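Local coordinates for protein hydroxyglutarate synthase (Pseudomonas putida, PDB 6W1G) that catalyses the iron(II)-dependent decarboxylation and hydroxylation of 2-oxoadipate to D-2-hydroxyglutarate, a step in D-lysine catabolism, at residues T83-F88 with T111-V116. Residues are numbered along the deposited sequence; the frame is centred on the assembly and turned at random.
Sequences TIARLF and TAFRAV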
ATOM      1  N   THR A  83       1.236  12.022 -15.712  1.00 13.51           N
ATOM      2  CA  THR A  83      -0.087  12.604 -15.557  1.00 13.52           C
ATOM      3  C   THR A  83      -0.815  12.015 -14.366  1.00 12.94           C
ATOM      4  O   THR A  83      -1.524  12.728 -13.634  1.00 13.90           O
ATOM      5  CB  THR A  83      -0.871  12.400 -16.857  1.00 13.88           C
ATOM      6  OG1 THR A  83      -0.184  13.037 -17.932  1.00 17.41           O
ATOM      7  CG2 THR A  83      -2.217  13.056 -16.737  1.00 15.63           C
ATOM      8  N   ILE A  84      -0.643  10.704 -14.142  1.00 13.13           N
ATOM      9  CA  ILE A  84      -1.275  10.135 -12.977  1.00 12.48           C
ATOM     10  C   ILE A  84      -0.712  10.693 -11.675  1.00 11.05           C
ATOM     11  O   ILE A  84      -1.466  10.853 -10.708  1.00 11.24           O
ATOM     12  CB  ILE A  84      -1.284   8.618 -13.078  1.00 15.91           C
ATOM     13  CG1 ILE A  84      -2.614   8.169 -12.510  1.00 17.94           C
ATOM     14  CG2 ILE A  84      -0.161   8.052 -12.542  1.00 15.82           C
ATOM     15  CD1 ILE A  84      -2.941   6.821 -12.924  1.00 18.73           C
ATOM     16  N   ALA A  85       0.570  11.080 -11.637  1.00 11.87           N
ATOM     17  CA  ALA A  85       1.074  11.772 -10.463  1.00 11.13           C
ATOM     18  C   ALA A  85       0.325  13.063 -10.227  1.00 11.20           C
ATOM     19  O   ALA A  85       0.019  13.421  -9.083  1.00 11.25           O
ATOM     20  CB  ALA A  85       2.558  12.042 -10.624  1.00 11.98           C
ATOM     21  N   ARG A  86       0.026  13.808 -11.304  1.00 11.19           N
ATOM     22  CA  ARG A  86      -0.740  15.048 -11.163  1.00 11.86           C
ATOM     23  C   ARG A  86      -2.159  14.782 -10.681  1.00 11.26           C
ATOM     24  O   ARG A  86      -2.713  15.532  -9.889  1.00 11.65           O
ATOM     25  CB  ARG A  86      -0.767  15.821 -12.483  1.00 12.82           C
ATOM     26  CG  ARG A  86       0.595  16.295 -12.914  1.00 14.72           C
ATOM     27  CD  ARG A  86       0.528  16.861 -14.339  1.00 18.41           C
ATOM     28  NE  ARG A  86      -0.357  18.018 -14.423  1.00 19.58           N
ATOM     29  CZ  ARG A  86      -1.250  18.227 -15.374  1.00 23.31           C
ATOM     30  NH1 ARG A  86      -1.412  17.352 -16.368  1.00 29.00           N
ATOM     31  NH2 ARG A  86      -2.004  19.320 -15.314  1.00 22.57           N
ATOM     32  N   LEU A  87      -2.788  13.720 -11.200  1.00 10.84           N
ATOM     33  CA  LEU A  87      -4.106  13.304 -10.754  1.00 10.73           C
ATOM     34  C   LEU A  87      -4.111  13.013  -9.259  1.00  9.82           C
ATOM     35  O   LEU A  87      -4.976  13.495  -8.512  1.00 10.94           O
ATOM     36  CB  LEU A  87      -4.530  12.069 -11.565  1.00 11.93           C
ATOM     37  CG  LEU A  87      -5.947  11.554 -11.393  1.00 13.07           C
ATOM     38  CD1 LEU A  87      -6.424  10.828 -12.659  1.00 15.79           C
ATOM     39  CD2 LEU A  87      -6.054  10.653 -10.187  1.00 15.80           C
ATOM     40  N   PHE A  88      -3.148  12.215  -8.812  1.00 10.59           N
ATOM     41  CA  PHE A  88      -3.096  11.863  -7.406  1.00  9.96           C
ATOM     42  C   PHE A  88      -2.718  13.039  -6.512  1.00  9.42           C
ATOM     43  O   PHE A  88      -3.147  13.077  -5.355  1.00 10.10           O
ATOM     44  CB  PHE A  88      -2.150  10.669  -7.212  1.00 12.17           C
ATOM     45  CG  PHE A  88      -2.657   9.364  -7.737  1.00 13.98           C
ATOM     46  CD1 PHE A  88      -3.940   8.969  -7.520  1.00 17.91           C
ATOM     47  CD2 PHE A  88      -1.802   8.507  -8.414  1.00 15.77           C
ATOM     48  CE1 PHE A  88      -4.385   7.741  -7.987  1.00 19.72           C
ATOM     49  CE2 PHE A  88      -2.247   7.323  -8.873  1.00 17.55           C
ATOM     50  CZ  PHE A  88      -3.534   6.947  -8.675  1.00 16.07           C
ATOM     51  N   THR A 111       6.096   2.831  -7.878  1.00 11.28           N
ATOM     52  CA  THR A 111       6.072   3.649  -6.670  1.00 10.61           C
ATOM     53  C   THR A 111       4.691   3.516  -6.065  1.00 10.41           C
ATOM     54  O   THR A 111       3.803   2.936  -6.676  1.00 12.60           O
ATOM     55  CB  THR A 111       6.390   5.117  -6.984  1.00 11.38           C
ATOM     56  OG1 THR A 111       6.587   5.855  -5.769  1.00 11.44           O
ATOM     57  CG2 THR A 111       5.315   5.796  -7.757  1.00 11.82           C
ATOM     58  N   ALA A 112       4.490   4.053  -4.867  1.00 10.43           N
ATOM     59  CA  ALA A 112       3.144   4.126  -4.316  1.00 11.75           C
ATOM     60  C   ALA A 112       2.789   5.587  -4.044  1.00 10.56           C
ATOM     61  O   ALA A 112       3.543   6.302  -3.395  1.00 12.98           O
ATOM     62  CB  ALA A 112       2.982   3.328  -3.043  1.00 16.65           C
ATOM     63  N   PHE A 113       1.624   5.995  -4.499  1.00  9.82           N
ATOM     64  CA  PHE A 113       1.121   7.330  -4.224  1.00  9.39           C
ATOM     65  C   PHE A 113       0.318   7.275  -2.924  1.00  9.41           C
ATOM     66  O   PHE A 113      -0.593   6.442  -2.799  1.00 10.03           O
ATOM     67  CB  PHE A 113       0.270   7.849  -5.390  1.00  9.70           C
ATOM     68  CG  PHE A 113       1.079   8.073  -6.629  1.00  9.87           C
ATOM     69  CD1 PHE A 113       1.190   7.089  -7.607  1.00 10.79           C
ATOM     70  CD2 PHE A 113       1.698   9.289  -6.855  1.00 10.10           C
ATOM     71  CE1 PHE A 113       1.919   7.332  -8.766  1.00 11.18           C
ATOM     72  CE2 PHE A 113       2.411   9.515  -7.996  1.00 10.45           C
ATOM     73  CZ  PHE A 113       2.520   8.523  -8.957  1.00 11.47           C
ATOM     74  N   ARG A 114       0.636   8.162  -1.984  1.00  8.86           N
ATOM     75  CA  ARG A 114      -0.009   8.178  -0.692  1.00  8.59           C
ATOM     76  C   ARG A 114       0.208   9.532  -0.044  1.00  8.97           C
ATOM     77  O   ARG A 114       1.114  10.282  -0.419  1.00  9.29           O
ATOM     78  CB  ARG A 114       0.472   7.057   0.249  1.00  9.10           C
ATOM     79  CG  ARG A 114       1.953   7.123   0.593  1.00  9.54           C
ATOM     80  CD  ARG A 114       2.244   6.116   1.675  1.00  9.93           C
ATOM     81  NE  ARG A 114       3.600   6.088   2.195  1.00  9.73           N
ATOM     82  CZ  ARG A 114       4.016   6.766   3.275  1.00  9.78           C
ATOM     83  NH1 ARG A 114       3.264   7.676   3.850  1.00 10.71           N
ATOM     84  NH2 ARG A 114       5.203   6.480   3.800  1.00 10.94           N
ATOM     85  N   ALA A 115      -0.605   9.848   0.970  1.00  8.77           N
ATOM     86  CA  ALA A 115      -0.322  10.972   1.847  1.00  9.67           C
ATOM     87  C   ALA A 115       0.858  10.594   2.733  1.00  9.10           C
ATOM     88  O   ALA A 115       1.233   9.441   2.891  1.00  9.82           O
ATOM     89  CB  ALA A 115      -1.543  11.285   2.662  1.00 10.05           C
ATOM     90  N   VAL A 116       1.459  11.615   3.326  1.00 11.57           N
ATOM     91  CA  VAL A 116       2.742  11.442   4.005  1.00 13.07           C
ATOM     92  C   VAL A 116       2.737  11.767   5.496  1.00 13.46           C
ATOM     93  O   VAL A 116       3.642  11.323   6.225  1.00 14.37           O
ATOM     94  CB  VAL A 116       3.875  12.181   3.274  1.00 14.71           C
ATOM     95  CG1 VAL A 116       3.992  11.684   1.813  1.00 16.08           C
ATOM     96  CG2 VAL A 116       3.714  13.679   3.408  1.00 17.19           C
TER
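F113 reaches from its strand to the helix and meets F88 and A85 there. The packing is tightest at F88. F88 CD2 lies over one face of the F113 ring, displaced toward the rim, 3.4 Å from F113 CD1. The two ring planes are inclined at 41° and the centroids are 4.9 Å apart. The F113 CG is anti to its carbonyl carbon (chi1 -67°), which directs the ring at the helix. The CE2/CZ end of the F113 ring lies against A85, with F113 CE2 3.6 Å from A85 CB and equally near A85 CA. Helix 78-90 packs here on the mixed sheet through strand 108-114, in an order consistent with the beta-alpha-beta-beta-beta module of the glyoxalase (VOC) clan. Over residues 83-88 and 111-114 the two axes run at 24° and come within 9.7 Å of each other. The F113 side chain is about 10 Å from that of the iron ligand H70. Cutting F113 back to an alanine is likely to open a gap beside A85 and leave the F88 ring without this aromatic partner. T130 and P95 also touch F113, from the flanking strands. The contact is looser at I84, whose CG2 stays 4.4 Å from F113 CE1.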